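Local structure of thiamin pyrophosphokinase family protein (Enterococcus faecalis, 3MEL) at residues S2-A8 / Y23-I29; Y145-K149 / F192-A198; L161-L167 / S200-I206. The protein probably catalyses the transfer of pyrophosphate from ATP to thiamine, and is seen here with thiamine diphosphate and magnesium bound. One frame throughout, in Å; residues are numbered along the deposited sequence.

Overall arrangement
The three contacts follow the two-part build of the protein. Interaction 1 joins parallel strands in the buried catalytic part, ending beside the bound thiamine diphosphate. Interactions 2 and 3 come later, as packing contacts of the beta-rich vitamin B1 binding part. Their segments alternate (145-149, 161-167, 192-198, 200-206), so they cross along the chain and adjoin only in sequence, centres about 18 Å apart. Interaction 2 pairs strands of the three-stranded sheet; interaction 3 joins the connections from it to strands 155-160 and 206-211. These belong to the same mixed sheet as interaction 1, which thus runs through both parts. Interaction 1 lies about 26 Å from interaction 2 and 30 Å from interaction 3, centre to centre.

Interaction 1. Residues S2-A8 / Y23-I29; sequences SRVLLVA and YDYFVGI
This is a parallel strand pair in the central sheet of the catalytic part, whose strand order 68-70, 45-48, 26-29, 3-7, 95-99 is that of a Rossmann-like core. Strands 3-7 and 26-29, both extended (phi about -96 to -127°, psi about 103 to 143°), run parallel at 17°, their axes 4.6 Å apart at closest. Leu5 pairs with Phe26, Leu6 with Val27 and Val7 with Gly28 (CA-CA 5.1, 4.5 and 4.9 Å). The hydrogen bonds zigzag: Leu5 N to Tyr25 O (3.1 Å), Val27 N to Leu5 O (2.8 Å), Val7 N to Val27 O (2.8 Å) and Ile29 N to Val7 O (2.8 Å). At the start the register slips by one residue. Asp24, at phi/psi -105/3, donates its N to Arg3 O (3.0 Å), and its OD2 accepts Arg3 N (3.2 Å), a side chain standing in for a main-chain carbonyl.

On one face Leu5 (chi1 t, chi2 p) lays CB over the Tyr23 ring (chi1 m), 3.6 Å from the centroid, a CH-pi contact; Leu5 CD2 lies 4.0 Å from Phe26 CD1. On the other face Val4 CG1 meets Val27 CG2 (3.8 Å) and the edge of the Tyr25 ring at CD2 (3.7 Å), while Leu6 CG packs on Val27 CB (3.9 Å).

Ile29 (mt) reaches Asp79, Thr80 and the thiamine diphosphate, and precedes the magnesium ligand Asp30. Strand 95-99 hydrogen-bonds the other edge of strand 3-7, strand 45-48 receives Val27 and Tyr25, and helix 79-90 covers Tyr25 and Ile29.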
loop_
_atom_site.group_PDB
_atom_site.type_symbol
_atom_site.label_atom_id
_atom_site.label_comp_id
_atom_site.label_asym_id
_atom_site.label_seq_id
_atom_site.Cartn_x
_atom_site.Cartn_y
_atom_site.Cartn_z
ATOM N N SER A 2 16.303 -16.852 -15.707
ATOM C CA SER A 2 17.178 -15.818 -15.163
ATOM C C SER A 2 16.454 -15.018 -14.096
ATOM O O SER A 2 15.273 -14.764 -14.217
ATOM C CB SER A 2 17.655 -14.896 -16.286
ATOM O OG SER A 2 16.617 -14.698 -17.230
ATOM N N ARG A 3 17.152 -14.627 -13.044
ATOM C CA ARG A 3 16.539 -13.752 -12.066
ATOM C C ARG A 3 17.399 -12.531 -11.814
ATOM O O ARG A 3 18.627 -12.627 -11.812
ATOM C CB ARG A 3 16.316 -14.498 -10.766
ATOM C CG ARG A 3 15.407 -15.676 -10.928
ATOM C CD ARG A 3 15.160 -16.328 -9.593
ATOM N NE ARG A 3 14.385 -17.550 -9.755
ATOM C CZ ARG A 3 14.916 -18.764 -9.805
ATOM N NH1 ARG A 3 16.232 -18.919 -9.692
ATOM N NH2 ARG A 3 14.130 -19.820 -9.958
ATOM N N VAL A 4 16.766 -11.380 -11.613
ATOM C CA VAL A 4 17.520 -10.194 -11.262
ATOM C C VAL A 4 17.010 -9.661 -9.952
ATOM O O VAL A 4 15.816 -9.664 -9.719
ATOM C CB VAL A 4 17.388 -9.113 -12.319
ATOM C CG1 VAL A 4 18.251 -7.919 -11.944
ATOM C CG2 VAL A 4 17.758 -9.662 -13.702
ATOM N N LEU A 5 17.908 -9.209 -9.090
ATOM C CA LEU A 5 17.508 -8.676 -7.787
ATOM C C LEU A 5 17.769 -7.175 -7.657
ATOM O O LEU A 5 18.899 -6.745 -7.831
ATOM C CB LEU A 5 18.261 -9.390 -6.675
ATOM C CG LEU A 5 17.929 -8.867 -5.285
ATOM C CD1 LEU A 5 16.557 -9.353 -4.869
ATOM C CD2 LEU A 5 18.956 -9.315 -4.284
ATOM N N LEU A 6 16.738 -6.386 -7.333
ATOM C CA LEU A 6 16.883 -4.924 -7.202
ATOM C C LEU A 6 16.712 -4.454 -5.756
ATOM O O LEU A 6 15.855 -4.953 -5.055
ATOM C CB LEU A 6 15.900 -4.193 -8.120
ATOM C CG LEU A 6 15.954 -4.550 -9.606
ATOM C CD1 LEU A 6 15.258 -5.886 -9.829
ATOM C CD2 LEU A 6 15.334 -3.480 -10.477
ATOM N N VAL A 7 17.523 -3.498 -5.310
ATOM C CA VAL A 7 17.510 -3.093 -3.901
ATOM C C VAL A 7 17.295 -1.581 -3.682
ATOM O O VAL A 7 18.193 -0.770 -3.876
ATOM C CB VAL A 7 18.799 -3.547 -3.187
ATOM C CG1 VAL A 7 18.697 -3.314 -1.705
ATOM C CG2 VAL A 7 19.080 -5.022 -3.487
ATOM N N ALA A 8 16.079 -1.209 -3.294
ATOM C CA ALA A 8 15.782 0.153 -2.887
ATOM C C ALA A 8 16.390 0.422 -1.515
ATOM O O ALA A 8 17.072 -0.433 -0.948
ATOM C CB ALA A 8 14.301 0.377 -2.855
ATOM N N TYR A 23 20.108 -15.331 -7.922
ATOM C CA TYR A 23 20.184 -14.140 -8.771
ATOM C C TYR A 23 21.437 -14.112 -9.653
ATOM O O TYR A 23 22.516 -14.519 -9.234
ATOM C CB TYR A 23 20.071 -12.878 -7.924
ATOM C CG TYR A 23 18.863 -12.907 -7.048
ATOM C CD1 TYR A 23 17.588 -12.891 -7.596
ATOM C CD2 TYR A 23 18.988 -12.979 -5.667
ATOM C CE1 TYR A 23 16.461 -12.940 -6.786
ATOM C CE2 TYR A 23 17.876 -13.032 -4.851
ATOM C CZ TYR A 23 16.614 -13.011 -5.413
ATOM O OH TYR A 23 15.518 -13.069 -4.590
ATOM N N ASP A 24 21.261 -13.657 -10.889
ATOM C CA ASP A 24 22.325 -13.594 -11.883
ATOM C C ASP A 24 22.817 -12.163 -12.099
ATOM O O ASP A 24 23.664 -11.926 -12.956
ATOM C CB ASP A 24 21.813 -14.105 -13.226
ATOM C CG ASP A 24 21.275 -15.502 -13.149
ATOM O OD1 ASP A 24 22.003 -16.404 -12.688
ATOM O OD2 ASP A 24 20.115 -15.702 -13.557
ATOM N N TYR A 25 22.284 -11.217 -11.332
ATOM C CA TYR A 25 22.555 -9.808 -11.552
ATOM C C TYR A 25 22.003 -9.040 -10.360
ATOM O O TYR A 25 20.846 -9.218 -9.993
ATOM C CB TYR A 25 21.866 -9.353 -12.841
ATOM C CG TYR A 25 22.355 -8.037 -13.414
ATOM C CD1 TYR A 25 23.657 -7.910 -13.893
ATOM C CD2 TYR A 25 21.509 -6.922 -13.503
ATOM C CE1 TYR A 25 24.110 -6.710 -14.423
ATOM C CE2 TYR A 25 21.954 -5.723 -14.043
ATOM C CZ TYR A 25 23.253 -5.628 -14.499
ATOM O OH TYR A 25 23.718 -4.451 -15.033
ATOM N N PHE A 26 22.825 -8.191 -9.751
ATOM C CA PHE A 26 22.397 -7.440 -8.580
ATOM C C PHE A 26 22.369 -5.945 -8.862
ATOM O O PHE A 26 23.352 -5.375 -9.338
ATOM C CB PHE A 26 23.299 -7.736 -7.382
ATOM C CG PHE A 26 23.204 -9.150 -6.884
ATOM C CD1 PHE A 26 22.773 -9.421 -5.601
ATOM C CD2 PHE A 26 23.558 -10.219 -7.698
ATOM C CE1 PHE A 26 22.702 -10.725 -5.126
ATOM C CE2 PHE A 26 23.487 -11.521 -7.234
ATOM C CZ PHE A 26 23.048 -11.770 -5.943
ATOM N N VAL A 27 21.235 -5.319 -8.547
ATOM C CA VAL A 27 20.972 -3.923 -8.881
ATOM C C VAL A 27 20.717 -3.101 -7.626
ATOM O O VAL A 27 19.820 -3.399 -6.861
ATOM C CB VAL A 27 19.761 -3.802 -9.815
ATOM C CG1 VAL A 27 19.578 -2.357 -10.277
ATOM C CG2 VAL A 27 19.934 -4.695 -11.009
ATOM N N GLY A 28 21.524 -2.068 -7.419
ATOM C CA GLY A 28 21.343 -1.174 -6.298
ATOM C C GLY A 28 20.555 0.033 -6.762
ATOM O O GLY A 28 20.711 0.498 -7.890
ATOM N N ILE A 29 19.687 0.534 -5.899
ATOM C CA ILE A 29 18.937 1.741 -6.197
ATOM C C ILE A 29 19.233 2.762 -5.114
ATOM O O ILE A 29 18.893 2.553 -3.951
ATOM C CB ILE A 29 17.437 1.454 -6.245
ATOM C CG1 ILE A 29 17.149 0.337 -7.259
ATOM C CG2 ILE A 29 16.687 2.703 -6.590
ATOM C CD1 ILE A 29 15.706 -0.109 -7.308
#

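Interaction 2. Residues Y145-K149 / F192-A198; sequences YIVPK and FIEEAAA
Main-chain hydrogen bonds define this antiparallel pair of strands 145-148 and 196-198, whose directions differ by 153° with axes 4.5 Å apart. Val147 and Ala197 form the hydrogen-bonded pair (CA-CA 5.1 Å): Val147 N to Ala197 O is 2.8 Å and Ala197 N to Val147 O is 3.1 Å. The register continues past the strand, where Lys149 N reaches Glu195 O at 2.7 Å. Ile146-Ala198 (CA-CA 4.5 Å) and Pro148-Ala196 (4.3 Å) are non-hydrogen-bonded pairs, with CA-H...O contacts beside them such as Ala198 CA to Tyr145 O (3.2 Å).

Side-chain packing centres on Phe192 (chi1 m), whose ring turns its edge to Val147 O (3.2 Å from Phe192 CE1) and a face to Lys149. Lys149 sets CB 3.6 Å from the ring centroid of Phe192, a CH-pi contact almost along the normal, and its chain (chi1 to chi3 t) runs on to carry NZ to Lys153 O. Val147 CG1 lies 4.1 Å from Phe192 CZ.

Ile146, Pro148, Ala196 and Ala198 point to the outer face. From the opposite face Val147 packs on strand 206-211 and Ala197 on strand 155-160, placing the pair in a beta-sandwich layer; strand 196-200 lies between edge strand 144-148 and strand 167-170.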
loop_
_atom_site.group_PDB
_atom_site.type_symbol
_atom_site.label_atom_id
_atom_site.label_comp_id
_atom_site.label_asym_id
_atom_site.label_seq_id
_atom_site.Cartn_x
_atom_site.Cartn_y
_atom_site.Cartn_z
ATOM N N TYR A 145 -4.511 -19.798 -13.766
ATOM C CA TYR A 145 -3.209 -19.902 -13.124
ATOM C C TYR A 145 -3.151 -20.843 -11.927
ATOM O O TYR A 145 -4.158 -21.091 -11.252
ATOM C CB TYR A 145 -2.723 -18.503 -12.714
ATOM C CG TYR A 145 -2.706 -17.545 -13.877
ATOM C CD1 TYR A 145 -1.825 -17.728 -14.923
ATOM C CD2 TYR A 145 -3.584 -16.475 -13.943
ATOM C CE1 TYR A 145 -1.809 -16.880 -15.996
ATOM C CE2 TYR A 145 -3.573 -15.623 -15.020
ATOM C CZ TYR A 145 -2.680 -15.836 -16.047
ATOM O OH TYR A 145 -2.642 -15.001 -17.141
ATOM N N ILE A 146 -1.958 -21.379 -11.687
ATOM C CA ILE A 146 -1.672 -22.070 -10.438
ATOM C C ILE A 146 -0.762 -21.171 -9.608
ATOM O O ILE A 146 0.148 -20.532 -10.132
ATOM C CB ILE A 146 -1.039 -23.470 -10.664
ATOM C CG1 ILE A 146 0.174 -23.349 -11.595
ATOM C CG2 ILE A 146 -2.078 -24.429 -11.229
ATOM C CD1 ILE A 146 0.864 -24.677 -11.972
ATOM N N VAL A 147 -1.032 -21.094 -8.315
ATOM C CA VAL A 147 -0.290 -20.208 -7.444
ATOM C C VAL A 147 0.406 -21.036 -6.376
ATOM O O VAL A 147 -0.203 -21.384 -5.363
ATOM C CB VAL A 147 -1.227 -19.183 -6.784
ATOM C CG1 VAL A 147 -0.458 -18.297 -5.822
ATOM C CG2 VAL A 147 -1.943 -18.358 -7.850
ATOM N N PRO A 148 1.687 -21.362 -6.600
ATOM C CA PRO A 148 2.386 -22.234 -5.650
ATOM C C PRO A 148 2.623 -21.512 -4.326
ATOM O O PRO A 148 3.107 -20.381 -4.328
ATOM C CB PRO A 148 3.725 -22.529 -6.352
ATOM C CG PRO A 148 3.533 -22.096 -7.784
ATOM C CD PRO A 148 2.550 -20.964 -7.720
ATOM N N LYS A 149 2.292 -22.152 -3.213
ATOM C CA LYS A 149 2.495 -21.522 -1.926
ATOM C C LYS A 149 3.969 -21.306 -1.591
ATOM O O LYS A 149 4.816 -22.182 -1.802
ATOM C CB LYS A 149 1.854 -22.337 -0.824
ATOM C CG LYS A 149 2.075 -21.747 0.547
ATOM C CD LYS A 149 1.608 -22.706 1.603
ATOM C CE LYS A 149 2.149 -22.340 2.952
ATOM N NZ LYS A 149 1.267 -21.332 3.558
ATOM N N PHE A 192 -4.155 -21.049 1.923
ATOM C CA PHE A 192 -3.930 -22.241 1.127
ATOM C C PHE A 192 -4.467 -23.439 1.887
ATOM O O PHE A 192 -4.301 -23.529 3.106
ATOM C CB PHE A 192 -2.441 -22.440 0.891
ATOM C CG PHE A 192 -1.864 -21.518 -0.137
ATOM C CD1 PHE A 192 -1.893 -21.859 -1.483
ATOM C CD2 PHE A 192 -1.290 -20.307 0.237
ATOM C CE1 PHE A 192 -1.362 -21.015 -2.437
ATOM C CE2 PHE A 192 -0.756 -19.455 -0.717
ATOM C CZ PHE A 192 -0.796 -19.807 -2.055
ATOM N N ILE A 193 -5.121 -24.357 1.180
ATOM C CA ILE A 193 -5.455 -25.634 1.788
ATOM C C ILE A 193 -4.465 -26.706 1.314
ATOM O O ILE A 193 -4.138 -27.639 2.052
ATOM C CB ILE A 193 -6.933 -26.051 1.566
ATOM C CG1 ILE A 193 -7.273 -26.113 0.078
ATOM C CG2 ILE A 193 -7.891 -25.106 2.307
ATOM C CD1 ILE A 193 -8.723 -26.499 -0.180
ATOM N N GLU A 194 -3.964 -26.551 0.091
ATOM C CA GLU A 194 -2.920 -27.435 -0.418
ATOM C C GLU A 194 -1.587 -26.685 -0.480
ATOM O O GLU A 194 -1.363 -25.732 0.273
ATOM C CB GLU A 194 -3.285 -27.953 -1.811
ATOM C CG GLU A 194 -4.655 -28.611 -1.903
ATOM C CD GLU A 194 -5.060 -28.884 -3.340
ATOM O OE1 GLU A 194 -4.430 -28.291 -4.253
ATOM O OE2 GLU A 194 -5.998 -29.690 -3.549
ATOM N N GLU A 195 -0.710 -27.109 -1.384
ATOM C CA GLU A 195 0.547 -26.411 -1.591
ATOM C C GLU A 195 0.402 -25.431 -2.756
ATOM O O GLU A 195 1.335 -24.680 -3.091
ATOM C CB GLU A 195 1.677 -27.413 -1.854
ATOM C CG GLU A 195 1.812 -28.492 -0.769
ATOM C CD GLU A 195 1.928 -27.912 0.639
ATOM O OE1 GLU A 195 2.864 -27.107 0.878
ATOM O OE2 GLU A 195 1.088 -28.267 1.504
ATOM N N ALA A 196 -0.774 -25.441 -3.373
ATOM C CA ALA A 196 -1.021 -24.579 -4.510
ATOM C C ALA A 196 -2.479 -24.220 -4.542
ATOM O O ALA A 196 -3.325 -25.031 -4.176
ATOM C CB ALA A 196 -0.623 -25.264 -5.810
ATOM N N ALA A 197 -2.775 -23.001 -4.976
ATOM C CA ALA A 197 -4.152 -22.598 -5.208
ATOM C C ALA A 197 -4.296 -22.352 -6.698
ATOM O O ALA A 197 -3.321 -22.428 -7.434
ATOM C CB ALA A 197 -4.483 -21.371 -4.414
ATOM N N ALA A 198 -5.514 -22.098 -7.153
ATOM C CA ALA A 198 -5.716 -21.753 -8.552
ATOM C C ALA A 198 -6.807 -20.692 -8.701
ATOM O O ALA A 198 -7.627 -20.511 -7.801
ATOM C CB ALA A 198 -6.040 -22.987 -9.369
#

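Interaction 3. Residues L161-L167 / S200-I206; sequences LTPVENL and SFDAGMI
Antiparallel in sense but irregular, this contact pairs the two connections by which the chain passes between the ten-stranded sheet (155-160, 206-211) and the three-stranded sheet (167-170, 196-200), at one end of the beta sandwich. The second segment starts with Ser200, extended, whose O takes a CA-H...O contact from Leu167 CA (3.4 Å). Phe201 makes another, from its CA to Asn166 O (3.3 Å); its ring swings away on a p rotamer while CB packs on Val164 CG1 (3.9 Å) and Leu167 CD1 (4.1 Å). Asp202 N donates to Glu165 O (3.1 Å), nearly linear, and Asp202 OD2 accepts Asn166 ND2 (3.3 Å). Ala203 O receives Glu165 N (3.2 Å) and lies 3.2 Å from Val164 CA.

Gly204, at phi/psi 107/-167, passes close to Thr162 and Pro163, its CA 3.2 Å from Thr162 OG1; a CB there would collide with Thr162 OG1 and Pro163 O. Next, Met205, a selenomethionine, gives its N to Thr162 OG1 (3.1 Å), and that hydroxyl (chi1 p) donates to Pro163 O (3.1 Å). Met205 O accepts Leu161 N (2.9 Å), and Met205 CE meets Leu161 CD1 (3.3 Å). Ile206 (mt) closes the segment, CG1 3.7 Å from Val164 CG2 and CD1 4.1 Å from Leu167 CD1.

Asn166, at phi/psi 53/62, turns the corner; with Leu167 it faces Gln179 in a G1 beta bulge. A bound magnesium ion lies about 3 Å from the side chain of Asn166. Leu167 and Ile206 touch Phe199 of strand 196-200, Leu161 and Met205 rest on Tyr139 of strand 135-140, and Leu161 also packs on Trp114 of the second subunit.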
loop_
_atom_site.group_PDB
_atom_site.type_symbol
_atom_site.label_atom_id
_atom_site.label_comp_id
_atom_site.label_asym_id
_atom_site.label_seq_id
_atom_site.Cartn_x
_atom_site.Cartn_y
_atom_site.Cartn_z
ATOM N N LEU A 161 -6.660 -4.783 -8.856
ATOM C CA LEU A 161 -6.212 -3.412 -8.972
ATOM C C LEU A 161 -7.201 -2.597 -9.805
ATOM O O LEU A 161 -7.265 -1.347 -9.716
ATOM C CB LEU A 161 -4.811 -3.368 -9.563
ATOM C CG LEU A 161 -3.797 -4.147 -8.730
ATOM C CD1 LEU A 161 -2.446 -4.158 -9.431
ATOM C CD2 LEU A 161 -3.709 -3.570 -7.315
ATOM N N THR A 162 -7.987 -3.319 -10.592
ATOM C CA THR A 162 -8.980 -2.717 -11.448
ATOM C C THR A 162 -10.253 -3.513 -11.317
ATOM O O THR A 162 -10.228 -4.624 -10.805
ATOM C CB THR A 162 -8.566 -2.857 -12.889
ATOM O OG1 THR A 162 -8.609 -4.243 -13.232
ATOM C CG2 THR A 162 -7.173 -2.311 -13.089
ATOM N N PRO A 163 -11.370 -2.971 -11.819
ATOM C CA PRO A 163 -12.544 -3.844 -11.873
ATOM C C PRO A 163 -12.154 -5.137 -12.598
ATOM O O PRO A 163 -11.590 -5.060 -13.698
ATOM C CB PRO A 163 -13.540 -3.052 -12.736
ATOM C CG PRO A 163 -13.000 -1.671 -12.831
ATOM C CD PRO A 163 -11.528 -1.756 -12.639
ATOM N N VAL A 164 -12.428 -6.293 -11.992
ATOM C CA VAL A 164 -12.151 -7.591 -12.623
ATOM C C VAL A 164 -13.457 -8.287 -13.034
ATOM O O VAL A 164 -14.501 -8.052 -12.443
ATOM C CB VAL A 164 -11.275 -8.508 -11.710
ATOM C CG1 VAL A 164 -11.482 -9.979 -12.032
ATOM C CG2 VAL A 164 -9.822 -8.151 -11.842
ATOM N N GLU A 165 -13.390 -9.132 -14.059
ATOM C CA GLU A 165 -14.562 -9.854 -14.537
ATOM C C GLU A 165 -14.399 -11.375 -14.489
ATOM O O GLU A 165 -13.333 -11.907 -14.814
ATOM C CB GLU A 165 -14.909 -9.430 -15.955
ATOM C CG GLU A 165 -15.776 -8.190 -16.033
ATOM C CD GLU A 165 -16.077 -7.803 -17.469
ATOM O OE1 GLU A 165 -15.554 -8.490 -18.382
ATOM O OE2 GLU A 165 -16.829 -6.819 -17.682
ATOM N N ASN A 166 -15.476 -12.062 -14.093
ATOM C CA ASN A 166 -15.528 -13.522 -14.067
ATOM C C ASN A 166 -14.357 -14.079 -13.282
ATOM O O ASN A 166 -13.519 -14.791 -13.824
ATOM C CB ASN A 166 -15.562 -14.090 -15.497
ATOM C CG ASN A 166 -15.875 -15.578 -15.542
ATOM O OD1 ASN A 166 -16.641 -16.102 -14.726
ATOM N ND2 ASN A 166 -15.276 -16.270 -16.507
ATOM N N LEU A 167 -14.291 -13.745 -12.001
ATOM C CA LEU A 167 -13.183 -14.196 -11.169
ATOM C C LEU A 167 -13.530 -15.486 -10.436
ATOM O O LEU A 167 -14.287 -15.463 -9.457
ATOM C CB LEU A 167 -12.766 -13.111 -10.165
ATOM C CG LEU A 167 -11.714 -13.544 -9.140
ATOM C CD1 LEU A 167 -10.521 -14.149 -9.826
ATOM C CD2 LEU A 167 -11.300 -12.402 -8.262
ATOM N N SER A 200 -8.804 -17.871 -12.005
ATOM C CA SER A 200 -8.873 -17.377 -13.375
ATOM C C SER A 200 -9.825 -16.190 -13.494
ATOM O O SER A 200 -10.651 -15.951 -12.608
ATOM C CB SER A 200 -9.256 -18.496 -14.356
ATOM O OG SER A 200 -10.116 -19.448 -13.751
ATOM N N PHE A 201 -9.673 -15.439 -14.582
ATOM C CA PHE A 201 -10.462 -14.245 -14.829
ATOM C C PHE A 201 -10.269 -13.751 -16.261
ATOM O O PHE A 201 -9.295 -14.119 -16.927
ATOM C CB PHE A 201 -10.161 -13.161 -13.788
ATOM C CG PHE A 201 -8.762 -12.601 -13.844
ATOM C CD1 PHE A 201 -8.519 -11.357 -14.412
ATOM C CD2 PHE A 201 -7.701 -13.285 -13.287
ATOM C CE1 PHE A 201 -7.245 -10.828 -14.449
ATOM C CE2 PHE A 201 -6.425 -12.753 -13.320
ATOM C CZ PHE A 201 -6.196 -11.527 -13.905
ATOM N N ASP A 202 -11.205 -12.939 -16.742
ATOM C CA ASP A 202 -11.242 -12.579 -18.157
ATOM C C ASP A 202 -10.729 -11.179 -18.422
ATOM O O ASP A 202 -10.281 -10.889 -19.524
ATOM C CB ASP A 202 -12.670 -12.670 -18.707
ATOM C CG ASP A 202 -13.212 -14.094 -18.742
ATOM O OD1 ASP A 202 -12.431 -15.059 -18.583
ATOM O OD2 ASP A 202 -14.441 -14.231 -18.938
ATOM N N ALA A 203 -10.813 -10.306 -17.426
ATOM C CA ALA A 203 -10.509 -8.897 -17.643
ATOM C C ALA A 203 -10.018 -8.209 -16.381
ATOM O O ALA A 203 -10.511 -8.489 -15.276
ATOM C CB ALA A 203 -11.728 -8.170 -18.189
ATOM N N GLY A 204 -9.052 -7.303 -16.553
ATOM C CA GLY A 204 -8.524 -6.534 -15.442
ATOM C C GLY A 204 -7.134 -6.976 -15.034
ATOM O O GLY A 204 -6.464 -7.704 -15.755
HETATM N N MSE A 205 -6.685 -6.525 -13.873
HETATM C CA MSE A 205 -5.402 -6.970 -13.399
HETATM C C MSE A 205 -5.402 -7.222 -11.919
HETATM O O MSE A 205 -5.921 -6.433 -11.146
HETATM C CB MSE A 205 -4.305 -5.992 -13.762
HETATM C CG MSE A 205 -3.121 -6.686 -14.414
HETATM SE SE MSE A 205 -1.520 -5.607 -14.343
HETATM C CE MSE A 205 -1.502 -5.159 -12.452
ATOM N N ILE A 206 -4.813 -8.348 -11.535
ATOM C CA ILE A 206 -4.780 -8.743 -10.140
ATOM C C ILE A 206 -3.353 -8.856 -9.642
ATOM O O ILE A 206 -2.418 -9.207 -10.381
ATOM C CB ILE A 206 -5.520 -10.071 -9.894
ATOM C CG1 ILE A 206 -6.899 -10.033 -10.551
ATOM C CG2 ILE A 206 -5.645 -10.340 -8.400
ATOM C CD1 ILE A 206 -7.594 -11.361 -10.563
#